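Side-chain contacts in trichosurin (Trichosurus vulpecula, PDB 2RA6), which probably binds and carries small molecules as a dimeric lipocalin of milk whey, here holding 4-ethylphenol in its barrel: residues 45-50 with 114-119; 32-37 with 145-150; 89-92 with 96-99; 99-104 with 110-115. The protein carries 1 engineered substitution. All coordinates share one frame; numbering follows the deposited sequence.

Contact 1 of 4, residues 45-50 with 114-119; sequences GPFRNF and FYNYHD. With ETY (4-ethylphenol), chain P; IPA (isopropyl alcohol), chain R.
F47 leans out of the loop between strands 29-35 and 49-57 and meets F114 and N116 of strand 109-118. The close packing is at the far end of its ring. There CZ of F47 lies 3.7 Å from ND2 of N116, which sits in the ring plane at the edge, and the amide plane stands 73° from the ring. Beside it, CE2 of F47 makes an apolar touch with CD1 of F114 at 4.1 Å. A type I turn from G45 to R48 presents the ring, whose CG lies anti to its own carbonyl carbon (chi1 -78°).

Beyond N49 the segments do not meet directly, and isopropyl alcohol, probably from the crystallisation liquor, lies between them: N49 ND2 donates to its O2 at 2.7 Å, while its C3 lies 3.5 Å from F114 CZ. The same F114 CZ approaches C7 of 4-ethylphenol at 3.5 Å, the ligand lying at the ring edge. After H118 the strand gives way to the exposed D119, which does not touch 45-50. With an alanine at F47, a gap would probably open between loop and strand, leaving F114 and the N116 amide without this neighbour.

N116 ND2 is hydrogen-bonded to N97 OD1 and Y94 O, and none of the polar atoms bond across the segments, consistent with packing rather than polar bonding joining this lipocalin entrance loop to the pocket wall.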
# COMPACT_ATOMS: atom_id res chain seq x y z
N GLY B 45 19.23 9.51 3.69
CA GLY B 45 18.16 8.53 3.69
C GLY B 45 18.01 7.86 2.33
O GLY B 45 18.17 8.52 1.30
N PRO B 46 17.70 6.56 2.29
CA PRO B 46 17.55 5.84 1.03
C PRO B 46 16.47 6.38 0.09
O PRO B 46 16.53 6.15 -1.12
CB PRO B 46 17.28 4.41 1.47
CG PRO B 46 16.59 4.58 2.78
CD PRO B 46 17.39 5.67 3.43
N PHE B 47 15.49 7.09 0.63
CA PHE B 47 14.43 7.63 -0.22
C PHE B 47 14.50 9.13 -0.44
O PHE B 47 13.55 9.74 -0.94
CB PHE B 47 13.05 7.24 0.33
CG PHE B 47 12.67 5.82 0.02
CD1 PHE B 47 13.02 4.79 0.89
CD2 PHE B 47 11.98 5.51 -1.15
CE1 PHE B 47 12.68 3.47 0.60
CE2 PHE B 47 11.64 4.19 -1.45
CZ PHE B 47 11.99 3.17 -0.58
N ARG B 48 15.62 9.74 -0.06
CA ARG B 48 15.78 11.16 -0.29
C ARG B 48 16.42 11.29 -1.67
O ARG B 48 17.61 11.56 -1.80
CB ARG B 48 16.67 11.82 0.77
CG ARG B 48 16.63 13.35 0.69
CD ARG B 48 17.47 14.00 1.78
NE ARG B 48 17.46 15.46 1.66
CZ ARG B 48 16.49 16.25 2.09
NH1 ARG B 48 15.42 15.74 2.69
NH2 ARG B 48 16.57 17.57 1.91
N ASN B 49 15.59 11.07 -2.68
CA ASN B 49 16.03 11.16 -4.07
C ASN B 49 15.16 12.20 -4.74
O ASN B 49 13.98 12.32 -4.44
CB ASN B 49 15.89 9.80 -4.76
CG ASN B 49 16.61 8.69 -4.01
OD1 ASN B 49 17.80 8.80 -3.72
ND2 ASN B 49 15.88 7.63 -3.69
N PHE B 50 15.77 12.95 -5.65
CA PHE B 50 15.07 14.02 -6.35
C PHE B 50 14.86 13.66 -7.81
O PHE B 50 15.82 13.57 -8.58
CB PHE B 50 15.91 15.28 -6.22
CG PHE B 50 16.40 15.53 -4.83
CD1 PHE B 50 15.52 15.93 -3.83
CD2 PHE B 50 17.74 15.32 -4.50
CE1 PHE B 50 15.96 16.12 -2.52
CE2 PHE B 50 18.19 15.51 -3.20
CZ PHE B 50 17.30 15.91 -2.21
N PHE B 114 4.85 4.76 -2.20
CA PHE B 114 5.70 3.58 -2.15
C PHE B 114 5.44 2.79 -0.89
O PHE B 114 5.49 3.34 0.21
CB PHE B 114 7.18 3.98 -2.11
CG PHE B 114 7.73 4.41 -3.43
CD1 PHE B 114 8.59 3.58 -4.13
CD2 PHE B 114 7.39 5.63 -3.98
CE1 PHE B 114 9.11 3.96 -5.36
CE2 PHE B 114 7.90 6.02 -5.22
CZ PHE B 114 8.76 5.18 -5.90
N TYR B 115 5.15 1.51 -1.05
CA TYR B 115 4.98 0.64 0.10
C TYR B 115 6.26 -0.17 0.02
O TYR B 115 6.41 -1.06 -0.82
CB TYR B 115 3.74 -0.24 -0.05
CG TYR B 115 2.46 0.54 0.15
CD1 TYR B 115 2.15 1.07 1.41
CD2 TYR B 115 1.60 0.81 -0.91
CE1 TYR B 115 1.00 1.84 1.60
CE2 TYR B 115 0.45 1.58 -0.73
CZ TYR B 115 0.17 2.09 0.53
OH TYR B 115 -0.96 2.86 0.73
N ASN B 116 7.21 0.19 0.89
CA ASN B 116 8.52 -0.44 0.93
C ASN B 116 8.60 -1.59 1.93
O ASN B 116 8.17 -1.46 3.07
CB ASN B 116 9.57 0.62 1.25
CG ASN B 116 10.95 0.03 1.51
OD1 ASN B 116 11.39 -0.06 2.66
ND2 ASN B 116 11.64 -0.37 0.45
N TYR B 117 9.15 -2.71 1.48
CA TYR B 117 9.32 -3.89 2.32
C TYR B 117 10.83 -4.06 2.46
O TYR B 117 11.52 -4.42 1.50
CB TYR B 117 8.70 -5.11 1.63
CG TYR B 117 7.29 -4.86 1.15
CD1 TYR B 117 6.26 -4.62 2.06
CD2 TYR B 117 6.99 -4.83 -0.21
CE1 TYR B 117 4.96 -4.37 1.61
CE2 TYR B 117 5.69 -4.58 -0.66
CZ TYR B 117 4.69 -4.35 0.26
OH TYR B 117 3.40 -4.10 -0.16
N HIS B 118 11.33 -3.78 3.65
CA HIS B 118 12.76 -3.87 3.95
C HIS B 118 12.97 -4.70 5.20
O HIS B 118 12.49 -4.35 6.28
CB HIS B 118 13.33 -2.47 4.17
CG HIS B 118 14.83 -2.44 4.24
ND1 HIS B 118 15.62 -2.57 3.12
CD2 HIS B 118 15.67 -2.32 5.29
CE1 HIS B 118 16.89 -2.53 3.49
NE2 HIS B 118 16.95 -2.38 4.80
N ASP B 119 13.71 -5.80 5.06
CA ASP B 119 13.99 -6.69 6.18
C ASP B 119 12.72 -7.07 6.95
O ASP B 119 12.70 -7.06 8.18
CB ASP B 119 15.01 -6.06 7.14
CG ASP B 119 16.34 -5.77 6.48
OD1 ASP B 119 16.73 -6.53 5.56
OD2 ASP B 119 17.01 -4.80 6.89
C8 ETY P . 8.79 7.98 -8.08
C7 ETY P . 8.11 6.89 -8.91
CG ETY P . 9.06 6.13 -9.80
C3 ETY P . 9.89 5.11 -9.28
C2 ETY P . 10.78 4.40 -10.12
C5 ETY P . 9.13 6.42 -11.20
C6 ETY P . 10.02 5.71 -12.04
C1 ETY P . 10.84 4.70 -11.49
O1 ETY P . 11.69 4.01 -12.30
C1 IPA R . 13.52 5.59 -4.96
C2 IPA R . 12.59 6.68 -4.56
C3 IPA R . 11.91 6.64 -5.88
O2 IPA R . 13.23 7.93 -4.25

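Contact 2 of 4, residues 32-37 with 145-150; sequences VLASSD and EDFMNR. With ZN (zinc ion), chain L.
A34 on strand 29-35 and F147 near the end of helix 137-148 make the closest backbone approach, with their CA atoms 7.5 Å apart, and both CB atoms point across the interface. The methyl of A34 sits squarely over one face of the F147 ring: CB is 3.7 Å from the centroid and only 3° off the ring normal, a CH-pi contact by position as well as distance. Because CG of F147 is anti to its backbone N (chi1 180°), the ring extends from the helix to the strand, and its far atom CZ arrives 3.4 Å from S35 O. That carbonyl oxygen meets the ring at its edge, near the ring plane. F152 stacks with F147, and I157 of strand 157-159 touches both F147 and A34.

At the end of the strand, S35 OG accepts from D37 N at 3.1 Å (angle 163°), which makes an ST turn, and is also hydrogen-bonded to V124 O of strand 121-130. D37 then directs OD2 to a zinc ion at 2.0 Å. On the helical side, R150 NH1 donates to D146 O at 2.7 Å, from above the carbonyl plane, and R150 NE pairs with D98 of the second subunit. A helix late in the chain, laid against the outside of the barrel on its first strand, is a hallmark of the lipocalin fold.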
# COMPACT_ATOMS: atom_id res chain seq x y z
N VAL B 32 7.47 17.51 -2.46
CA VAL B 32 7.23 17.10 -1.08
C VAL B 32 7.49 15.61 -0.91
O VAL B 32 7.18 14.81 -1.79
CB VAL B 32 5.77 17.39 -0.64
CG1 VAL B 32 5.62 17.16 0.87
CG2 VAL B 32 5.39 18.84 -0.97
N LEU B 33 8.10 15.26 0.21
CA LEU B 33 8.39 13.88 0.56
C LEU B 33 7.74 13.67 1.92
O LEU B 33 7.70 14.59 2.74
CB LEU B 33 9.90 13.65 0.68
CG LEU B 33 10.75 13.71 -0.59
CD1 LEU B 33 12.23 13.61 -0.22
CD2 LEU B 33 10.36 12.58 -1.53
N ALA B 34 7.22 12.48 2.15
CA ALA B 34 6.59 12.17 3.44
C ALA B 34 6.79 10.70 3.67
O ALA B 34 6.80 9.90 2.74
CB ALA B 34 5.11 12.51 3.40
N SER B 35 7.00 10.32 4.93
CA SER B 35 7.22 8.92 5.22
C SER B 35 6.86 8.55 6.64
O SER B 35 6.87 9.40 7.53
CB SER B 35 8.69 8.55 4.99
OG SER B 35 8.93 7.17 5.26
N SER B 36 6.55 7.28 6.82
CA SER B 36 6.23 6.75 8.13
C SER B 36 7.51 6.73 8.97
O SER B 36 7.46 6.72 10.20
CB SER B 36 5.64 5.34 7.99
OG SER B 36 6.44 4.53 7.15
N ASP B 37 8.66 6.72 8.29
CA ASP B 37 9.96 6.75 8.96
C ASP B 37 10.74 7.92 8.38
O ASP B 37 11.27 7.83 7.27
CB ASP B 37 10.72 5.45 8.71
CG ASP B 37 11.98 5.33 9.56
OD1 ASP B 37 12.66 6.35 9.76
OD2 ASP B 37 12.28 4.21 10.01
N GLU B 145 -2.33 16.83 4.21
CA GLU B 145 -3.44 16.45 5.08
C GLU B 145 -3.79 14.98 4.89
O GLU B 145 -4.11 14.29 5.85
CB GLU B 145 -4.67 17.32 4.80
CG GLU B 145 -4.43 18.79 5.07
CD GLU B 145 -5.70 19.61 4.96
OE1 GLU B 145 -6.47 19.39 4.00
OE2 GLU B 145 -5.92 20.49 5.82
N ASP B 146 -3.72 14.50 3.65
CA ASP B 146 -4.04 13.09 3.40
C ASP B 146 -3.04 12.21 4.13
O ASP B 146 -3.39 11.14 4.63
CB ASP B 146 -4.00 12.77 1.91
CG ASP B 146 -5.19 13.34 1.17
OD1 ASP B 146 -6.25 13.53 1.81
OD2 ASP B 146 -5.08 13.57 -0.05
N PHE B 147 -1.79 12.67 4.19
CA PHE B 147 -0.76 11.92 4.89
C PHE B 147 -1.03 11.92 6.39
O PHE B 147 -1.06 10.87 7.03
CB PHE B 147 0.61 12.54 4.60
CG PHE B 147 1.75 11.83 5.29
CD1 PHE B 147 2.14 10.56 4.89
CD2 PHE B 147 2.43 12.44 6.34
CE1 PHE B 147 3.19 9.89 5.53
CE2 PHE B 147 3.48 11.79 6.99
CZ PHE B 147 3.85 10.51 6.58
N MET B 148 -1.25 13.11 6.95
CA MET B 148 -1.51 13.21 8.39
C MET B 148 -2.80 12.52 8.82
O MET B 148 -2.89 12.02 9.94
CB MET B 148 -1.52 14.68 8.81
CG MET B 148 -0.15 15.34 8.70
SD MET B 148 -0.12 17.06 9.22
CE MET B 148 -0.48 17.88 7.66
N ASN B 149 -3.79 12.50 7.94
CA ASN B 149 -5.07 11.87 8.26
C ASN B 149 -4.95 10.37 8.48
O ASN B 149 -5.83 9.74 9.06
CB ASN B 149 -6.10 12.13 7.16
CG ASN B 149 -6.61 13.54 7.17
OD1 ASN B 149 -6.54 14.22 8.19
ND2 ASN B 149 -7.14 13.99 6.04
N ARG B 150 -3.85 9.80 8.00
CA ARG B 150 -3.64 8.37 8.16
C ARG B 150 -2.97 8.06 9.49
O ARG B 150 -2.71 6.90 9.81
CB ARG B 150 -2.83 7.83 6.98
CG ARG B 150 -3.70 7.72 5.73
CD ARG B 150 -2.91 7.38 4.49
NE ARG B 150 -3.78 7.09 3.36
CZ ARG B 150 -4.67 7.95 2.85
NH1 ARG B 150 -4.82 9.16 3.37
NH2 ARG B 150 -5.42 7.59 1.81
ZN ZN L . 13.98 3.85 10.99

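Contact 3 of 4, residues 89-92 with 96-99; sequences FKLN and TNDV
F89 pairs with V99, and L91 with N97, in the beta hairpin that joins strands 88-92 and 96-102 of the lipocalin barrel. The short segments run antiparallel, with axes 4.8 Å apart at closest and N-to-C directions 156° apart.

Backbone hydrogen bonds set the register. F89 and V99 form a reciprocal pair, F89 N to V99 O at 2.7 Å and V99 N to F89 O at 2.9 Å. One step on, L91 N donates to N97 O at 3.1 Å, whereas the return bond from N97 N to L91 O is weak, its angle only 125°. K90 with D98 and N92 with T96 are the non-hydrogen-bonded pairs, and the CA of K90 makes a C-H...O contact with N97 O.

Apolar contacts occupy the face carrying F89, L91, N97 and V99. L91 CB lies 4.0 Å from V99 CG2, and CB of F89 is 4.1 Å from CB of V99. On the ligand side, L91 touches F114, at the wall of the 4-ethylphenol pocket.

Polar groups mark the face of K90, N92, T96 and D98, which is turned to the dimer partner. D98 forms a salt bridge with R150 of the second subunit and a hydrogen bond with Y117 OH of its own chain, while T96 OG1 is bonded to R150 O of the second subunit.

The side chain of N97, its CG beside the backbone N and anti to the carbonyl carbon (chi1 -55°), adds a second donor to L91 O next to the weak backbone bond: ND2, which also bonds Y93 O, reaches L91 O at 3.0 Å from well above the carbonyl plane.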
# COMPACT_ATOMS: atom_id res chain seq x y z
N PHE B 89 2.81 -0.40 -9.79
CA PHE B 89 4.10 -0.84 -10.31
C PHE B 89 4.90 -1.56 -9.25
O PHE B 89 4.58 -1.50 -8.06
CB PHE B 89 4.89 0.38 -10.80
CG PHE B 89 4.15 1.21 -11.81
CD1 PHE B 89 4.30 0.97 -13.17
CD2 PHE B 89 3.28 2.21 -11.39
CE1 PHE B 89 3.59 1.73 -14.10
CE2 PHE B 89 2.56 2.96 -12.31
CZ PHE B 89 2.71 2.72 -13.67
N LYS B 90 5.93 -2.28 -9.69
CA LYS B 90 6.81 -2.99 -8.78
C LYS B 90 8.22 -2.43 -8.96
O LYS B 90 8.68 -2.24 -10.08
CB LYS B 90 6.79 -4.49 -9.07
CG LYS B 90 7.00 -4.85 -10.53
CD LYS B 90 6.82 -6.35 -10.75
CE LYS B 90 6.92 -6.71 -12.23
NZ LYS B 90 6.76 -8.17 -12.44
N LEU B 91 8.90 -2.16 -7.85
CA LEU B 91 10.24 -1.61 -7.90
C LEU B 91 11.21 -2.28 -6.93
O LEU B 91 10.90 -2.45 -5.76
CB LEU B 91 10.20 -0.11 -7.57
CG LEU B 91 11.56 0.57 -7.37
CD1 LEU B 91 12.29 0.70 -8.69
CD2 LEU B 91 11.37 1.94 -6.75
N ASN B 92 12.37 -2.67 -7.45
CA ASN B 92 13.39 -3.29 -6.61
C ASN B 92 14.35 -2.18 -6.19
O ASN B 92 15.15 -1.70 -7.00
CB ASN B 92 14.15 -4.37 -7.40
CG ASN B 92 15.33 -4.94 -6.63
OD1 ASN B 92 15.23 -5.23 -5.44
ND2 ASN B 92 16.46 -5.11 -7.31
N THR B 96 11.94 -4.43 -1.62
CA THR B 96 10.95 -4.45 -2.69
C THR B 96 9.91 -3.38 -2.41
O THR B 96 9.71 -2.99 -1.26
CB THR B 96 10.25 -5.83 -2.81
OG1 THR B 96 9.53 -6.12 -1.61
CG2 THR B 96 11.28 -6.93 -3.05
N ASN B 97 9.24 -2.90 -3.46
CA ASN B 97 8.24 -1.84 -3.29
C ASN B 97 7.02 -2.03 -4.17
O ASN B 97 7.13 -2.42 -5.33
CB ASN B 97 8.83 -0.48 -3.67
CG ASN B 97 10.09 -0.15 -2.92
OD1 ASN B 97 10.06 0.46 -1.85
ND2 ASN B 97 11.23 -0.53 -3.49
N ASP B 98 5.85 -1.76 -3.60
CA ASP B 98 4.63 -1.76 -4.38
C ASP B 98 4.44 -0.26 -4.54
O ASP B 98 4.38 0.47 -3.55
CB ASP B 98 3.47 -2.39 -3.63
CG ASP B 98 3.44 -3.90 -3.79
OD1 ASP B 98 3.52 -4.38 -4.94
OD2 ASP B 98 3.32 -4.61 -2.77
N VAL B 99 4.38 0.20 -5.78
CA VAL B 99 4.25 1.62 -6.08
C VAL B 99 2.91 1.95 -6.70
O VAL B 99 2.49 1.30 -7.66
CB VAL B 99 5.36 2.05 -7.07
CG1 VAL B 99 5.27 3.54 -7.34
CG2 VAL B 99 6.73 1.67 -6.53

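Contact 4 of 4, residues 99-104 with 110-115; sequences VYYESS and AKFIFY. Engineered in segment 99-104: E102 (natural residue Gly). With ETY (4-ethylphenol), chain P.
V99 wedges between the rings of F112 and F114: CG1, anti to the backbone N (chi1 -177°), presses on F112 CD1 at 3.8 Å and stands over the face of the F114 ring, while CG2, anti to the carbonyl carbon, meets F114 CE1 at 3.5 Å. F112 is sandwiched in turn. CD1 of Y101 covers one face toward its rim, and C7 of 4-ethylphenol sits over the centre of the other, 3.5 Å from F112 CG. Beyond that, CE1 of Y101 runs up to the methyl of A110 at 3.9 Å.

These bumps and hollows ride on an antiparallel hairpin of the lipocalin barrel, strands 96-102 and 109-118. Its register is fixed by Y100 N to I113 O and I113 N to Y100 O, both 2.8 Å, and by the E102 and K111 backbones. If F112 were a serine, the ethyl group of the ligand would probably lose its flat support and Y101 and V99 would be left facing a gap.

On the outer face, Y100 and Y115 meet rim to rim, planes 77° apart, and each ring stacks on its counterpart in the second subunit. Next to them the engineered E102 lies alongside K111, its OE1 in a salt bridge with NZ at 3.2 Å.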
# COMPACT_ATOMS: atom_id res chain seq x y z
N VAL B 99 4.38 0.20 -5.78
CA VAL B 99 4.25 1.62 -6.08
C VAL B 99 2.91 1.95 -6.70
O VAL B 99 2.49 1.30 -7.66
CB VAL B 99 5.36 2.05 -7.07
CG1 VAL B 99 5.27 3.54 -7.34
CG2 VAL B 99 6.73 1.67 -6.53
N TYR B 100 2.23 2.95 -6.15
CA TYR B 100 0.94 3.35 -6.69
C TYR B 100 0.97 4.80 -7.15
O TYR B 100 1.45 5.69 -6.44
CB TYR B 100 -0.17 3.19 -5.64
CG TYR B 100 -0.48 1.75 -5.28
CD1 TYR B 100 0.26 1.09 -4.30
CD2 TYR B 100 -1.52 1.06 -5.90
CE1 TYR B 100 -0.02 -0.24 -3.96
CE2 TYR B 100 -1.81 -0.26 -5.57
CZ TYR B 100 -1.05 -0.90 -4.60
OH TYR B 100 -1.34 -2.21 -4.28
N TYR B 101 0.47 5.03 -8.36
CA TYR B 101 0.42 6.37 -8.93
C TYR B 101 -0.99 6.95 -8.82
O TYR B 101 -1.97 6.23 -9.02
CB TYR B 101 0.81 6.32 -10.41
CG TYR B 101 0.40 7.55 -11.20
CD1 TYR B 101 1.09 8.75 -11.07
CD2 TYR B 101 -0.67 7.50 -12.08
CE1 TYR B 101 0.72 9.88 -11.80
CE2 TYR B 101 -1.05 8.62 -12.82
CZ TYR B 101 -0.35 9.80 -12.68
OH TYR B 101 -0.70 10.90 -13.42
N GLU B 102 -1.08 8.24 -8.49
CA GLU B 102 -2.36 8.93 -8.38
C GLU B 102 -2.20 10.40 -8.80
O GLU B 102 -1.14 10.99 -8.59
CB GLU B 102 -2.87 8.92 -6.93
CG GLU B 102 -2.94 7.56 -6.25
CD GLU B 102 -3.48 7.65 -4.83
OE1 GLU B 102 -3.05 8.55 -4.08
OE2 GLU B 102 -4.32 6.81 -4.46
N SER B 103 -3.25 10.97 -9.39
CA SER B 103 -3.25 12.39 -9.76
C SER B 103 -4.57 12.82 -10.38
O SER B 103 -5.03 12.22 -11.35
CB SER B 103 -2.14 12.74 -10.75
OG SER B 103 -2.21 14.14 -11.04
N SER B 104 -5.16 13.86 -9.81
CA SER B 104 -6.41 14.40 -10.31
C SER B 104 -6.09 15.39 -11.43
O SER B 104 -6.97 15.77 -12.21
CB SER B 104 -7.17 15.11 -9.18
OG SER B 104 -6.42 16.18 -8.63
N ALA B 110 2.13 14.77 -9.91
CA ALA B 110 2.09 13.32 -9.85
C ALA B 110 2.33 12.92 -8.40
O ALA B 110 3.20 13.48 -7.73
CB ALA B 110 3.16 12.71 -10.74
N LYS B 111 1.53 11.98 -7.92
CA LYS B 111 1.68 11.48 -6.56
C LYS B 111 2.06 10.01 -6.66
O LYS B 111 1.40 9.23 -7.36
CB LYS B 111 0.36 11.62 -5.80
CG LYS B 111 0.38 11.07 -4.39
CD LYS B 111 -1.00 11.21 -3.75
CE LYS B 111 -1.03 10.60 -2.36
NZ LYS B 111 -2.39 10.72 -1.76
N PHE B 112 3.14 9.64 -6.00
CA PHE B 112 3.57 8.25 -6.00
C PHE B 112 3.68 7.78 -4.57
O PHE B 112 4.39 8.38 -3.76
CB PHE B 112 4.93 8.10 -6.69
CG PHE B 112 4.86 8.11 -8.19
CD1 PHE B 112 4.50 6.97 -8.89
CD2 PHE B 112 5.16 9.27 -8.89
CE1 PHE B 112 4.44 6.97 -10.28
CE2 PHE B 112 5.11 9.28 -10.29
CZ PHE B 112 4.74 8.13 -10.98
N ILE B 113 2.97 6.71 -4.26
CA ILE B 113 3.01 6.13 -2.92
C ILE B 113 3.80 4.84 -3.01
O ILE B 113 3.48 3.96 -3.81
CB ILE B 113 1.60 5.81 -2.38
CG1 ILE B 113 0.74 7.07 -2.37
CG2 ILE B 113 1.72 5.23 -0.97
CD1 ILE B 113 1.28 8.20 -1.53
N PHE B 114 4.85 4.76 -2.20
CA PHE B 114 5.70 3.58 -2.15
C PHE B 114 5.44 2.79 -0.89
O PHE B 114 5.49 3.34 0.21
CB PHE B 114 7.18 3.98 -2.11
CG PHE B 114 7.73 4.41 -3.43
CD1 PHE B 114 8.59 3.58 -4.13
CD2 PHE B 114 7.39 5.63 -3.98
CE1 PHE B 114 9.11 3.96 -5.36
CE2 PHE B 114 7.90 6.02 -5.22
CZ PHE B 114 8.76 5.18 -5.90
N TYR B 115 5.15 1.51 -1.05
CA TYR B 115 4.98 0.64 0.10
C TYR B 115 6.26 -0.17 0.02
O TYR B 115 6.41 -1.06 -0.82
CB TYR B 115 3.74 -0.24 -0.05
CG TYR B 115 2.46 0.54 0.15
CD1 TYR B 115 2.15 1.07 1.41
CD2 TYR B 115 1.60 0.81 -0.91
CE1 TYR B 115 1.00 1.84 1.60
CE2 TYR B 115 0.45 1.58 -0.73
CZ TYR B 115 0.17 2.09 0.53
OH TYR B 115 -0.96 2.86 0.73
C8 ETY P . 8.79 7.98 -8.08
C7 ETY P . 8.11 6.89 -8.91
CG ETY P . 9.06 6.13 -9.80
C3 ETY P . 9.89 5.11 -9.28
C2 ETY P . 10.78 4.40 -10.12
C5 ETY P . 9.13 6.42 -11.20
C6 ETY P . 10.02 5.71 -12.04
C1 ETY P . 10.84 4.70 -11.49
O1 ETY P . 11.69 4.01 -12.30

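How the contacts relate
Contacts 3 and 4 are successive hairpins sharing strand 96-102, and V99 belongs to both; their hydrogen-bonded backbones form part of the barrel wall, with an inner face toward the ligand and an outer face toward the second subunit. Contacts 1 and 2 have no such backbone pairing, and each centres on one phenylalanine that comes across the gap. In contact 1 the ring comes from the entrance loop and packs inside the barrel, beside F114, which contact 4 also uses. In contact 2 it comes from the helix and packs outside. Contacts 1 and 2 are the more fully buried, whereas contacts 3 and 4 combine an apolar interior with charged or exposed side chains.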